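Local structure of O-succinylhomoserine sulfhydrylase (Mycobacterium tuberculosis, 3NDN) at residues A[286-291]-A[327-332]; A[278-283]-A[397-402]; A[352-357]-A[365-370]; A[204-209]-A[320-325]; A[303-306]-A[311-314]. The protein probably catalyses the pyridoxal-phosphate-dependent formation of L-homocysteine from O-succinyl-L-homoserine and hydrogen sulfide, a step in methionine biosynthesis. All blocks are in the same frame, centred on the assembly; numbering follows the deposited sequence. Where two conformers were deposited one is given.

Interaction 1: A[286-291]-A[327-332]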
# COMPACT_ATOMS: atom_id res chain seq x y z
N ALA A 286 -8.14 -13.99 -27.87
CA ALA A 286 -7.53 -14.53 -29.08
C ALA A 286 -6.73 -15.80 -28.79
O ALA A 286 -6.75 -16.77 -29.57
CB ALA A 286 -6.66 -13.47 -29.78
N SER A 287 -6.02 -15.78 -27.66
CA SER A 287 -5.22 -16.92 -27.20
C SER A 287 -6.11 -18.13 -26.86
O SER A 287 -5.82 -19.26 -27.28
CB SER A 287 -4.35 -16.50 -26.01
OG SER A 287 -3.53 -17.56 -25.55
N ALA A 288 -7.21 -17.87 -26.16
CA ALA A 288 -8.16 -18.95 -25.81
C ALA A 288 -8.80 -19.60 -27.07
O ALA A 288 -9.00 -20.83 -27.13
CB ALA A 288 -9.21 -18.42 -24.86
N GLN A 289 -9.10 -18.77 -28.08
CA GLN A 289 -9.64 -19.27 -29.37
C GLN A 289 -8.66 -20.26 -30.01
O GLN A 289 -9.07 -21.31 -30.50
CB GLN A 289 -9.90 -18.08 -30.32
CG GLN A 289 -10.45 -18.44 -31.71
CD GLN A 289 -11.96 -18.65 -31.73
OE1 GLN A 289 -12.72 -17.86 -31.17
NE2 GLN A 289 -12.39 -19.70 -32.41
N ARG A 290 -7.37 -19.92 -30.03
CA ARG A 290 -6.33 -20.81 -30.58
C ARG A 290 -6.19 -22.12 -29.79
O ARG A 290 -5.99 -23.18 -30.37
CB ARG A 290 -4.95 -20.11 -30.67
CG ARG A 290 -4.78 -19.10 -31.81
CD ARG A 290 -3.32 -18.59 -31.91
NE ARG A 290 -2.37 -19.69 -32.06
CZ ARG A 290 -1.05 -19.61 -31.91
NH1 ARG A 290 -0.46 -18.46 -31.61
NH2 ARG A 290 -0.31 -20.71 -32.06
N ILE A 291 -6.25 -22.02 -28.46
CA ILE A 291 -6.14 -23.19 -27.57
C ILE A 291 -7.35 -24.13 -27.71
O ILE A 291 -7.20 -25.36 -27.72
CB ILE A 291 -5.87 -22.73 -26.07
CG1 ILE A 291 -4.44 -22.20 -25.93
CG2 ILE A 291 -6.08 -23.89 -25.06
CD1 ILE A 291 -4.18 -21.31 -24.69
N THR A 327 -12.24 -16.21 -22.09
CA THR A 327 -10.86 -16.61 -21.75
C THR A 327 -10.72 -17.98 -21.05
O THR A 327 -9.63 -18.31 -20.55
CB THR A 327 -10.17 -15.54 -20.84
OG1 THR A 327 -10.83 -15.50 -19.57
CG2 THR A 327 -10.21 -14.15 -21.48
N VAL A 328 -11.81 -18.76 -21.01
CA VAL A 328 -11.84 -20.08 -20.35
C VAL A 328 -12.23 -21.19 -21.36
O VAL A 328 -13.19 -21.03 -22.13
CB VAL A 328 -12.83 -20.08 -19.17
CG1 VAL A 328 -12.75 -21.39 -18.38
CG2 VAL A 328 -12.56 -18.90 -18.22
N VAL A 329 -11.50 -22.30 -21.34
CA VAL A 329 -11.76 -23.47 -22.22
C VAL A 329 -12.00 -24.75 -21.39
O VAL A 329 -11.16 -25.13 -20.57
CB VAL A 329 -10.58 -23.73 -23.18
CG1 VAL A 329 -10.92 -24.85 -24.19
CG2 VAL A 329 -10.17 -22.43 -23.89
N THR A 330 -13.13 -25.42 -21.64
CA THR A 330 -13.48 -26.68 -20.95
C THR A 330 -13.39 -27.85 -21.96
O THR A 330 -13.80 -27.70 -23.11
CB THR A 330 -14.91 -26.57 -20.33
OG1 THR A 330 -14.95 -25.46 -19.41
CG2 THR A 330 -15.30 -27.84 -19.57
N PHE A 331 -12.83 -28.99 -21.53
CA PHE A 331 -12.77 -30.20 -22.37
C PHE A 331 -12.86 -31.53 -21.60
O PHE A 331 -12.68 -31.56 -20.38
CB PHE A 331 -11.52 -30.20 -23.26
CG PHE A 331 -10.21 -30.39 -22.51
CD1 PHE A 331 -9.57 -31.63 -22.51
CD2 PHE A 331 -9.61 -29.33 -21.83
CE1 PHE A 331 -8.37 -31.82 -21.84
CE2 PHE A 331 -8.39 -29.50 -21.16
CZ PHE A 331 -7.77 -30.76 -21.15
N ALA A 332 -13.11 -32.62 -22.32
CA ALA A 332 -13.18 -33.96 -21.74
C ALA A 332 -12.22 -34.93 -22.43
O ALA A 332 -12.12 -34.94 -23.67
CB ALA A 332 -14.62 -34.51 -21.78
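Thr327 O accepts a hydrogen bond from Val397 N, which ties the residue just before strand 328-333 to the loop after strand 392-396 of the same chain, while the backbone of Thr327 lies against Ala288 of helix 277-296. The hydroxyl has its own work: Thr327 OG1 pairs with His228 NE2, so a short polar side chain suits a buried site beside the helix. No hydrogen bond crosses the contact, which rests on van der Waals packing. Ala288 CB points toward the 327-332 segment and sits 4.0 Å from Thr327 CA, and it is the methyl-sized side chain of alanine that lets helix and backbone come this close. Two residues further on, Val329 faces the helix as well. Its CG1 is anti to the backbone N (chi1 -174°), which leaves CG2 anti to the carbonyl carbon and aimed at the helix, where it lies 3.8 Å from Ala288 O and 4.2 Å from Ala288 CB. Ile291, almost one turn after Ala288, turns to the same side, and its CG2 reaches Val329 CG2 at 4.5 Å. The helix keeps this face in order through bonds such as Ile291 N to Ser287 O, 3.0 Å. Beta-branched Val329 and Ile291 fill the seam with compact bulk, and Ile291 also packs on Ile406 of helix 402-413. His228 follows Lys227, the predicted site of the pyridoxal phosphate Schiff base, so Thr327 links this seam to the active-site region. A long helix laid on the sheet of the smaller C-terminal domain is the arrangement of fold type I pyridoxal phosphate enzymes.

Interaction 2: A[278-283]-A[397-402]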
# COMPACT_ATOMS: atom_id res chain seq x y z
N ALA A 278 -9.03 -3.44 -21.74
CA ALA A 278 -9.26 -3.64 -23.18
C ALA A 278 -8.20 -4.50 -23.89
O ALA A 278 -8.54 -5.50 -24.54
CB ALA A 278 -9.42 -2.27 -23.90
N ILE A 279 -6.91 -4.11 -23.76
CA ILE A 279 -5.83 -4.90 -24.39
C ILE A 279 -5.59 -6.29 -23.76
O ILE A 279 -5.27 -7.24 -24.48
CB ILE A 279 -4.49 -4.10 -24.56
CG1 ILE A 279 -3.90 -3.69 -23.20
CG2 ILE A 279 -4.68 -2.90 -25.53
CD1 ILE A 279 -2.44 -3.15 -23.31
N ARG A 280 -5.75 -6.40 -22.44
CA ARG A 280 -5.67 -7.71 -21.75
C ARG A 280 -6.76 -8.71 -22.22
O ARG A 280 -6.46 -9.88 -22.57
CB ARG A 280 -5.71 -7.52 -20.22
CG ARG A 280 -4.40 -6.92 -19.64
CD ARG A 280 -4.39 -6.92 -18.11
NE ARG A 280 -5.35 -6.00 -17.48
CZ ARG A 280 -6.52 -6.39 -16.95
NH1 ARG A 280 -6.88 -7.67 -17.00
NH2 ARG A 280 -7.33 -5.51 -16.38
N VAL A 281 -8.02 -8.25 -22.25
CA VAL A 281 -9.11 -9.12 -22.74
C VAL A 281 -8.93 -9.50 -24.22
O VAL A 281 -9.01 -10.69 -24.58
CB VAL A 281 -10.54 -8.54 -22.45
CG1 VAL A 281 -11.62 -9.41 -23.10
CG2 VAL A 281 -10.78 -8.46 -20.95
N GLN A 282 -8.63 -8.50 -25.07
CA GLN A 282 -8.29 -8.76 -26.49
C GLN A 282 -7.27 -9.90 -26.68
O GLN A 282 -7.50 -10.82 -27.49
CB GLN A 282 -7.79 -7.47 -27.16
CG GLN A 282 -7.37 -7.60 -28.63
CD GLN A 282 -6.74 -6.32 -29.20
OE1 GLN A 282 -6.53 -5.33 -28.48
NE2 GLN A 282 -6.42 -6.34 -30.49
N HIS A 283 -6.16 -9.86 -25.94
CA HIS A 283 -5.09 -10.84 -26.12
C HIS A 283 -5.46 -12.23 -25.56
O HIS A 283 -5.22 -13.26 -26.24
CB HIS A 283 -3.76 -10.31 -25.55
CG HIS A 283 -3.00 -9.44 -26.52
ND1 HIS A 283 -3.34 -8.12 -26.77
CD2 HIS A 283 -1.94 -9.71 -27.31
CE1 HIS A 283 -2.51 -7.61 -27.67
NE2 HIS A 283 -1.65 -8.56 -28.02
N VAL A 397 -7.15 -19.03 -19.38
CA VAL A 397 -6.07 -18.49 -20.25
C VAL A 397 -5.62 -17.07 -19.91
O VAL A 397 -6.43 -16.13 -19.89
CB VAL A 397 -6.47 -18.60 -21.75
CG1 VAL A 397 -5.37 -18.03 -22.69
CG2 VAL A 397 -6.74 -20.08 -22.11
N GLY A 398 -4.31 -16.92 -19.66
CA GLY A 398 -3.69 -15.66 -19.28
C GLY A 398 -2.92 -15.00 -20.43
O GLY A 398 -3.39 -14.97 -21.57
N LEU A 399 -1.73 -14.49 -20.12
CA LEU A 399 -0.96 -13.64 -21.03
C LEU A 399 0.38 -14.22 -21.49
O LEU A 399 1.10 -13.58 -22.26
CB LEU A 399 -0.76 -12.24 -20.39
CG LEU A 399 -2.00 -11.36 -20.20
CD1 LEU A 399 -1.67 -10.03 -19.46
CD2 LEU A 399 -2.70 -11.06 -21.53
N GLU A 400 0.72 -15.44 -21.06
CA GLU A 400 1.93 -16.10 -21.56
C GLU A 400 1.84 -16.33 -23.09
O GLU A 400 0.74 -16.30 -23.67
CB GLU A 400 2.21 -17.42 -20.82
CG GLU A 400 2.18 -17.34 -19.29
CD GLU A 400 0.81 -17.69 -18.69
OE1 GLU A 400 -0.23 -17.41 -19.32
OE2 GLU A 400 0.76 -18.21 -17.56
N ASP A 401 3.00 -16.48 -23.74
CA ASP A 401 3.05 -16.83 -25.18
C ASP A 401 2.14 -18.02 -25.50
O ASP A 401 2.19 -19.03 -24.81
CB ASP A 401 4.50 -17.14 -25.60
CG ASP A 401 4.66 -17.33 -27.10
OD1 ASP A 401 4.79 -16.32 -27.82
OD2 ASP A 401 4.67 -18.49 -27.57
N THR A 402 1.30 -17.89 -26.52
CA THR A 402 0.34 -18.96 -26.87
C THR A 402 1.05 -20.27 -27.24
O THR A 402 0.58 -21.37 -26.91
CB THR A 402 -0.63 -18.52 -28.01
OG1 THR A 402 -1.24 -17.26 -27.65
CG2 THR A 402 -1.74 -19.55 -28.21
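Leu399 reaches from the loop between strand 392-396 and helix 402-413 to Arg280 and His283 of helix 277-296, a helix-against-loop contact in the C-terminal part of the fold type I architecture. The direct contacts are van der Waals in kind. Leu399 CG is anti to the carbonyl carbon (chi1 -67°), and this turns the two methyl groups toward the helix. CD1 meets the aliphatic part of the arginine, with Leu399 CD1 4.1 Å from Arg280 CG and the two side chains crossing obliquely. The other methyl goes to the helix backbone, Leu399 CD2 lying 4.1 Å from Arg280 O and 4.2 Å from His283 CB. Leucine suits the place because its forked end can serve two neighbours at once.

The polar ends lead elsewhere. Beyond its apolar stem the arginine bends at chi3 and bonds through NE to Thr276 OG1 and through NH1 to His228 O, next to the predicted cofactor lysine. In the loop, Gly398 N and Glu400 OE1 both bond to Ser365 OG, and Glu400 also makes a salt bridge to Arg33 of the second subunit. The carboxylate of Glu400 occupies the space that a side chain on Gly398 would need. Asp401 takes the N-cap position of helix 402-413.

Within its own helix, His283 turns its ring back on the preceding turn. In the conformer described here, one of two deposited, Ile279 O accepts from both His283 N and His283 ND1, each at 3.1 Å, from opposite faces of its carbonyl plane.

Interaction 3: A[352-357]-A[365-370]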
# COMPACT_ATOMS: atom_id res chain seq x y z
N ARG A 352 3.94 -28.19 -16.36
CA ARG A 352 5.16 -27.57 -15.82
C ARG A 352 5.21 -26.03 -15.96
O ARG A 352 6.16 -25.39 -15.47
CB ARG A 352 6.42 -28.21 -16.43
CG ARG A 352 6.65 -29.70 -16.04
CD ARG A 352 7.08 -29.85 -14.55
NE ARG A 352 7.21 -31.25 -14.12
CZ ARG A 352 6.21 -32.00 -13.65
NH1 ARG A 352 4.98 -31.52 -13.56
NH2 ARG A 352 6.45 -33.25 -13.29
N LEU A 353 4.23 -25.44 -16.65
CA LEU A 353 4.10 -23.98 -16.78
C LEU A 353 2.81 -23.44 -16.15
O LEU A 353 2.84 -22.47 -15.38
CB LEU A 353 4.22 -23.53 -18.26
CG LEU A 353 4.21 -22.02 -18.58
CD1 LEU A 353 5.50 -21.32 -18.10
CD2 LEU A 353 4.00 -21.74 -20.07
N ILE A 354 1.68 -24.07 -16.51
CA ILE A 354 0.35 -23.74 -15.97
C ILE A 354 0.26 -24.24 -14.51
O ILE A 354 0.66 -25.37 -14.24
CB ILE A 354 -0.76 -24.35 -16.89
CG1 ILE A 354 -0.71 -23.74 -18.30
CG2 ILE A 354 -2.17 -24.21 -16.29
CD1 ILE A 354 -1.44 -24.57 -19.39
N ASP A 355 -0.23 -23.40 -13.59
CA ASP A 355 -0.42 -23.75 -12.16
C ASP A 355 -1.76 -24.46 -11.92
O ASP A 355 -2.75 -24.13 -12.57
CB ASP A 355 -0.43 -22.49 -11.24
CG ASP A 355 0.92 -21.75 -11.18
OD1 ASP A 355 1.96 -22.37 -10.87
OD2 ASP A 355 0.92 -20.51 -11.39
N ILE A 356 -1.81 -25.39 -10.96
CA ILE A 356 -3.08 -26.02 -10.50
C ILE A 356 -3.76 -25.08 -9.48
O ILE A 356 -3.20 -24.82 -8.42
CB ILE A 356 -2.84 -27.43 -9.85
CG1 ILE A 356 -2.16 -28.38 -10.83
CG2 ILE A 356 -4.14 -28.07 -9.31
CD1 ILE A 356 -1.59 -29.67 -10.19
N SER A 357 -4.94 -24.55 -9.83
CA SER A 357 -5.64 -23.51 -9.02
C SER A 357 -7.07 -23.33 -9.52
O SER A 357 -7.33 -23.47 -10.72
CB SER A 357 -4.89 -22.18 -9.10
OG SER A 357 -5.44 -21.19 -8.23
N SER A 365 -1.78 -18.32 -16.34
CA SER A 365 -2.71 -19.38 -16.73
C SER A 365 -2.84 -20.44 -15.63
O SER A 365 -1.86 -20.75 -14.96
CB SER A 365 -2.29 -20.04 -18.05
OG SER A 365 -2.41 -19.13 -19.13
N LEU A 366 -4.06 -20.95 -15.45
CA LEU A 366 -4.42 -21.89 -14.36
C LEU A 366 -5.29 -23.07 -14.86
O LEU A 366 -6.05 -22.93 -15.84
CB LEU A 366 -5.16 -21.15 -13.25
CG LEU A 366 -4.65 -19.80 -12.72
CD1 LEU A 366 -5.68 -19.16 -11.84
CD2 LEU A 366 -3.34 -19.96 -11.95
N VAL A 367 -5.21 -24.22 -14.16
CA VAL A 367 -5.97 -25.44 -14.51
C VAL A 367 -6.66 -26.05 -13.27
O VAL A 367 -6.09 -26.07 -12.18
CB VAL A 367 -5.09 -26.49 -15.26
CG1 VAL A 367 -3.95 -27.05 -14.38
CG2 VAL A 367 -5.94 -27.64 -15.80
N THR A 368 -7.90 -26.52 -13.44
CA THR A 368 -8.63 -27.18 -12.35
C THR A 368 -9.48 -28.40 -12.80
O THR A 368 -9.86 -28.51 -13.97
CB THR A 368 -9.47 -26.15 -11.53
OG1 THR A 368 -9.81 -26.70 -10.26
CG2 THR A 368 -10.76 -25.76 -12.27
N HIS A 369 -9.78 -29.30 -11.85
CA HIS A 369 -10.65 -30.47 -12.09
C HIS A 369 -11.98 -30.23 -11.38
O HIS A 369 -12.07 -30.41 -10.16
CB HIS A 369 -9.97 -31.74 -11.54
CG HIS A 369 -10.75 -33.00 -11.74
ND1 HIS A 369 -11.34 -33.69 -10.70
CD2 HIS A 369 -10.99 -33.73 -12.86
CE1 HIS A 369 -11.94 -34.77 -11.17
NE2 HIS A 369 -11.74 -34.82 -12.47
N PRO A 370 -13.02 -29.82 -12.13
CA PRO A 370 -14.27 -29.38 -11.49
C PRO A 370 -14.98 -30.41 -10.61
O PRO A 370 -15.53 -30.04 -9.58
CB PRO A 370 -15.15 -28.96 -12.67
CG PRO A 370 -14.16 -28.56 -13.74
CD PRO A 370 -13.03 -29.54 -13.59
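Val367 holds CG1 between its backbone N and carbonyl carbon (chi1 65°), while Ile354 sets CG2 anti to its backbone N (chi1 -63° for CG1), and these choices bring the branches together. Ile354 CG2 lies 3.8 Å from Val367 CB and 3.6 Å from Leu366 C, so it covers the peptide between these two residues. Its other branch, CG1, touches Ser365 CB. Further along, Ile356 CG1 and Val367 CG1 lie side by side at 4.2 Å, pointing the same way.

The backbones form a short parallel pairing in the five-stranded sheet. Strand 355-356 is outermost within this chain, with backbone bonds from Ile356 to the third subunit beyond it. Val367 is bonded to both sides of Ile356: Val367 N donates to Asp355 O at 2.9 Å, and Val367 O accepts from Ser357 N at 3.0 Å. A weak bond from Asp355 N to Ser365 O extends the ladder. Ile356 and Val367 share the face covered by helix 340-350, where branched apolar side chains suit the packing.

On the other face, Leu366 CD2 touches both Asp355 CB and Ser357 CB, 3.9 Å from each. The polar ends beside it go to other subunits. The carboxylate of Asp355 makes salt bridges to Arg33 and Arg38 of the second subunit, which would probably favour its charged form, and Ser357 OG bonds to Tyr54 O of the third.

Interaction 4: A[204-209]-A[320-325]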
# COMPACT_ATOMS: atom_id res chain seq x y z
N VAL A 204 -19.64 -11.91 -15.17
CA VAL A 204 -18.22 -12.14 -14.81
C VAL A 204 -17.41 -12.92 -15.88
O VAL A 204 -16.29 -12.53 -16.22
CB VAL A 204 -18.07 -12.79 -13.40
CG1 VAL A 204 -16.60 -13.01 -13.04
CG2 VAL A 204 -18.73 -11.91 -12.34
N PHE A 205 -17.99 -14.01 -16.39
CA PHE A 205 -17.39 -14.83 -17.46
C PHE A 205 -17.02 -14.02 -18.72
O PHE A 205 -15.91 -14.16 -19.25
CB PHE A 205 -18.38 -15.95 -17.82
CG PHE A 205 -17.78 -17.11 -18.60
CD1 PHE A 205 -17.40 -18.28 -17.93
CD2 PHE A 205 -17.64 -17.05 -19.98
CE1 PHE A 205 -16.87 -19.37 -18.63
CE2 PHE A 205 -17.11 -18.14 -20.70
CZ PHE A 205 -16.73 -19.30 -20.02
N ALA A 206 -17.93 -13.17 -19.18
CA ALA A 206 -17.75 -12.43 -20.44
C ALA A 206 -16.96 -11.11 -20.37
O ALA A 206 -16.28 -10.75 -21.34
CB ALA A 206 -19.12 -12.18 -21.08
N THR A 207 -17.04 -10.41 -19.23
CA THR A 207 -16.55 -9.02 -19.06
C THR A 207 -17.36 -8.02 -19.91
O THR A 207 -18.00 -8.42 -20.89
CB THR A 207 -15.02 -8.85 -19.41
OG1 THR A 207 -14.87 -8.61 -20.82
CG2 THR A 207 -14.19 -10.09 -19.00
N PRO A 208 -17.33 -6.72 -19.54
CA PRO A 208 -18.03 -5.68 -20.32
C PRO A 208 -17.48 -5.48 -21.74
O PRO A 208 -18.09 -4.78 -22.57
CB PRO A 208 -17.85 -4.39 -19.49
CG PRO A 208 -16.83 -4.70 -18.46
CD PRO A 208 -16.81 -6.19 -18.26
N LEU A 209 -16.36 -6.11 -22.03
CA LEU A 209 -15.78 -5.95 -23.35
C LEU A 209 -16.40 -6.90 -24.38
O LEU A 209 -16.39 -6.60 -25.58
CB LEU A 209 -14.26 -6.10 -23.28
CG LEU A 209 -13.44 -4.87 -22.87
CD1 LEU A 209 -13.92 -4.21 -21.57
CD2 LEU A 209 -12.00 -5.25 -22.75
N ARG A 320 -24.87 -14.01 -31.75
CA ARG A 320 -25.89 -12.96 -31.63
C ARG A 320 -25.62 -11.99 -30.47
O ARG A 320 -25.82 -10.79 -30.62
CB ARG A 320 -27.29 -13.58 -31.41
CG ARG A 320 -28.07 -13.89 -32.65
CD ARG A 320 -29.60 -13.77 -32.42
NE ARG A 320 -30.16 -14.61 -31.35
CZ ARG A 320 -30.39 -15.92 -31.44
NH1 ARG A 320 -30.07 -16.59 -32.54
NH2 ARG A 320 -30.93 -16.57 -30.42
N GLN A 321 -25.19 -12.50 -29.32
CA GLN A 321 -25.09 -11.67 -28.10
C GLN A 321 -23.68 -11.44 -27.51
O GLN A 321 -23.51 -10.62 -26.59
CB GLN A 321 -26.07 -12.16 -27.01
CG GLN A 321 -25.71 -13.48 -26.32
CD GLN A 321 -26.79 -13.96 -25.34
OE1 GLN A 321 -27.95 -13.55 -25.42
NE2 GLN A 321 -26.41 -14.84 -24.42
N MET A 322 -22.68 -12.17 -28.03
CA MET A 322 -21.27 -12.00 -27.61
C MET A 322 -20.38 -11.61 -28.80
O MET A 322 -20.64 -12.02 -29.93
CB MET A 322 -20.72 -13.28 -26.98
CG MET A 322 -21.59 -13.94 -25.91
SD MET A 322 -20.89 -15.50 -25.32
CE MET A 322 -19.53 -14.92 -24.27
N SER A 323 -19.32 -10.85 -28.53
CA SER A 323 -18.34 -10.43 -29.56
C SER A 323 -17.04 -11.26 -29.55
O SER A 323 -16.16 -11.04 -30.39
CB SER A 323 -18.03 -8.92 -29.45
OG SER A 323 -17.28 -8.60 -28.29
N GLY A 324 -16.96 -12.21 -28.63
CA GLY A 324 -15.87 -13.19 -28.53
C GLY A 324 -16.26 -14.30 -27.57
O GLY A 324 -17.22 -14.14 -26.80
N GLY A 325 -15.55 -15.43 -27.60
CA GLY A 325 -15.86 -16.58 -26.73
C GLY A 325 -15.50 -16.43 -25.26
O GLY A 325 -16.14 -17.03 -24.39
O HOH W 1 -18.67 -6.51 -27.32
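A water molecule bridges Leu209 and Ser323. It donates to Leu209 O at 2.9 Å and lies 2.7 Å from Ser323 OG. Ser323 places this hydroxyl between its own backbone N and carbonyl carbon (chi1 70°), turned toward the other segment, and a small hydroxyl residue suits a solvent-exposed position where a water can bind. Its backbone also bonds to that of Leu210, just past the segment.

Further in, carbon atoms do the touching on the side of 204-209. Met322 is extended at chi2 but turned at chi3 (75°), which brings Met322 CE to Ala206 CB at 4.2 Å, a long unbranched side chain reaching a short one. Beside them the ring of Phe205 turns its edge to the backbone: Phe205 CE2 lies 4.0 Å from Gly325 O, which sits near the ring plane, where the positive rim of an aromatic ring faces a carbonyl favourably.

The first segment is held in shape by Thr207. It has a positive phi (67°), unusual for a residue with a branched side chain. Thr207 OG1 donates to Ala206 O at 2.6 Å, in the carbonyl plane and on a lone pair, and accepts from Leu209 N at 3.2 Å. The latter bond makes an ST turn at the start of the weakly bonded helix 207-210.

The contact joins the loop after strand 198-202, in the large sheet, to the chain leading from helix 315-321 into strand 328-333 of the smaller sheet, the two-sheet plan of fold type I pyridoxal phosphate enzymes.

Interaction 5: A[303-306]-A[311-314]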
# COMPACT_ATOMS: atom_id res chain seq x y z
N TRP A 303 -14.34 -34.08 -26.45
CA TRP A 303 -15.11 -32.89 -26.84
C TRP A 303 -14.55 -31.62 -26.18
O TRP A 303 -13.88 -31.68 -25.15
CB TRP A 303 -16.62 -33.02 -26.52
CG TRP A 303 -17.02 -33.31 -25.05
CD1 TRP A 303 -17.50 -34.49 -24.55
CD2 TRP A 303 -17.03 -32.38 -23.93
NE1 TRP A 303 -17.78 -34.37 -23.21
CE2 TRP A 303 -17.51 -33.09 -22.81
CE3 TRP A 303 -16.69 -31.03 -23.78
CZ2 TRP A 303 -17.64 -32.50 -21.54
CZ3 TRP A 303 -16.80 -30.43 -22.51
CH2 TRP A 303 -17.28 -31.18 -21.41
N VAL A 304 -14.81 -30.47 -26.81
CA VAL A 304 -14.46 -29.16 -26.26
C VAL A 304 -15.72 -28.29 -26.11
O VAL A 304 -16.64 -28.37 -26.93
CB VAL A 304 -13.41 -28.42 -27.15
CG1 VAL A 304 -13.03 -27.04 -26.57
CG2 VAL A 304 -12.16 -29.27 -27.33
N ARG A 305 -15.76 -27.46 -25.07
CA ARG A 305 -16.81 -26.44 -24.96
C ARG A 305 -16.18 -25.05 -24.89
O ARG A 305 -15.40 -24.76 -23.97
CB ARG A 305 -17.75 -26.72 -23.77
CG ARG A 305 -18.79 -27.82 -23.98
CD ARG A 305 -19.90 -27.41 -24.96
NE ARG A 305 -20.94 -28.44 -25.06
CZ ARG A 305 -20.94 -29.45 -25.93
NH1 ARG A 305 -19.96 -29.59 -26.82
NH2 ARG A 305 -21.93 -30.32 -25.92
N TYR A 306 -16.47 -24.23 -25.90
CA TYR A 306 -16.03 -22.84 -26.03
C TYR A 306 -17.04 -22.17 -26.97
O TYR A 306 -17.30 -22.69 -28.05
CB TYR A 306 -14.60 -22.75 -26.61
CG TYR A 306 -14.01 -21.33 -26.66
CD1 TYR A 306 -13.66 -20.65 -25.49
CD2 TYR A 306 -13.80 -20.68 -27.90
CE1 TYR A 306 -13.12 -19.35 -25.53
CE2 TYR A 306 -13.26 -19.38 -27.95
CZ TYR A 306 -12.93 -18.73 -26.77
OH TYR A 306 -12.43 -17.44 -26.83
N SER A 311 -18.79 -25.81 -33.48
CA SER A 311 -19.47 -26.99 -32.94
C SER A 311 -20.27 -26.82 -31.63
O SER A 311 -20.93 -27.77 -31.19
CB SER A 311 -18.45 -28.11 -32.75
OG SER A 311 -17.45 -27.70 -31.84
N HIS A 312 -20.19 -25.65 -30.98
CA HIS A 312 -20.98 -25.41 -29.77
C HIS A 312 -22.47 -25.52 -30.09
O HIS A 312 -22.92 -24.97 -31.10
CB HIS A 312 -20.65 -24.02 -29.17
CG HIS A 312 -21.20 -23.81 -27.79
ND1 HIS A 312 -22.55 -23.71 -27.53
CD2 HIS A 312 -20.58 -23.65 -26.60
CE1 HIS A 312 -22.74 -23.53 -26.24
NE2 HIS A 312 -21.56 -23.48 -25.65
N PRO A 313 -23.25 -26.25 -29.25
CA PRO A 313 -24.68 -26.45 -29.56
C PRO A 313 -25.49 -25.15 -29.67
O PRO A 313 -26.54 -25.13 -30.32
CB PRO A 313 -25.21 -27.32 -28.40
CG PRO A 313 -24.09 -27.55 -27.48
CD PRO A 313 -22.81 -27.04 -28.09
N GLN A 314 -25.00 -24.08 -29.03
CA GLN A 314 -25.66 -22.77 -29.07
C GLN A 314 -24.82 -21.70 -29.78
O GLN A 314 -24.87 -20.51 -29.43
CB GLN A 314 -26.02 -22.30 -27.65
CG GLN A 314 -27.12 -23.13 -26.97
CD GLN A 314 -27.20 -22.86 -25.48
OE1 GLN A 314 -26.28 -23.17 -24.72
NE2 GLN A 314 -28.31 -22.29 -25.04
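Arg305 lays its guanidinium group over Pro313, and crosses His312 at about a right angle. The arginine chain bends at chi2 (-71°), which brings the flat group over the proline, the two side chains arriving from opposite directions. Pro313 CD sits over the centre of the guanidinium, 3.7 Å from Arg305 CZ, and Pro313 CG is 3.8 Å from Arg305 NH2. A rigid, apolar ring suits this place because it offers a firm surface to a flat group whose N-H bonds point outward in its own plane.

The imidazole of His312 is turned 51° from the guanidinium plane. His312 CD2 meets Arg305 CD at 4.2 Å, and it is the aliphatic part of the arginine that does the touching. The same carbon, at the ring edge, faces the backbone, with His312 CD2 3.7 Å from Tyr306 O, close to the ring plane. Two bonds at its nitrogens fix the rotation of the imidazole: His312 ND1 accepts from Gln314 N at 2.9 Å, almost in the ring plane, while NE2 pairs with Gln180 O. This pattern is consistent with a neutral histidine protonated on NE2, which would spare the pair charge repulsion.

The side chain of Tyr306 leaves the backbone on the side away from 311-314, and its OH bonds to Gly326 O. Strand 301-305 is the outermost of its sheet within the chain and pairs with strand 328-333, while Val304 and Tyr306 rest on helix 277-296. The returning chain then passes through Gln314, the N-cap residue, into helix 315-321.

How the interactions relate
From the N terminus, 204-209 comes first, in the loop after strand 198-202 of the large sheet; its partner 320-325 closes interaction 4. Helix 277-296 opens interaction 2 at 278-283 and interaction 1 at 286-291, so interaction 4 crosses both. Interaction 5 closes a short loop after strand 301-305 and is nested inside interactions 4, 1 and 2. Strand 328-333 then closes interaction 1, which lies within the loop of interaction 2. Interaction 3 follows in series, pairing two strands of the same smaller sheet, and is also nested in interaction 2, closed last by 397-402. Interactions 2 and 3 touch, and both reach the second subunit. Together the contacts tie the large-sheet side to helix 277-296 and the smaller sheet.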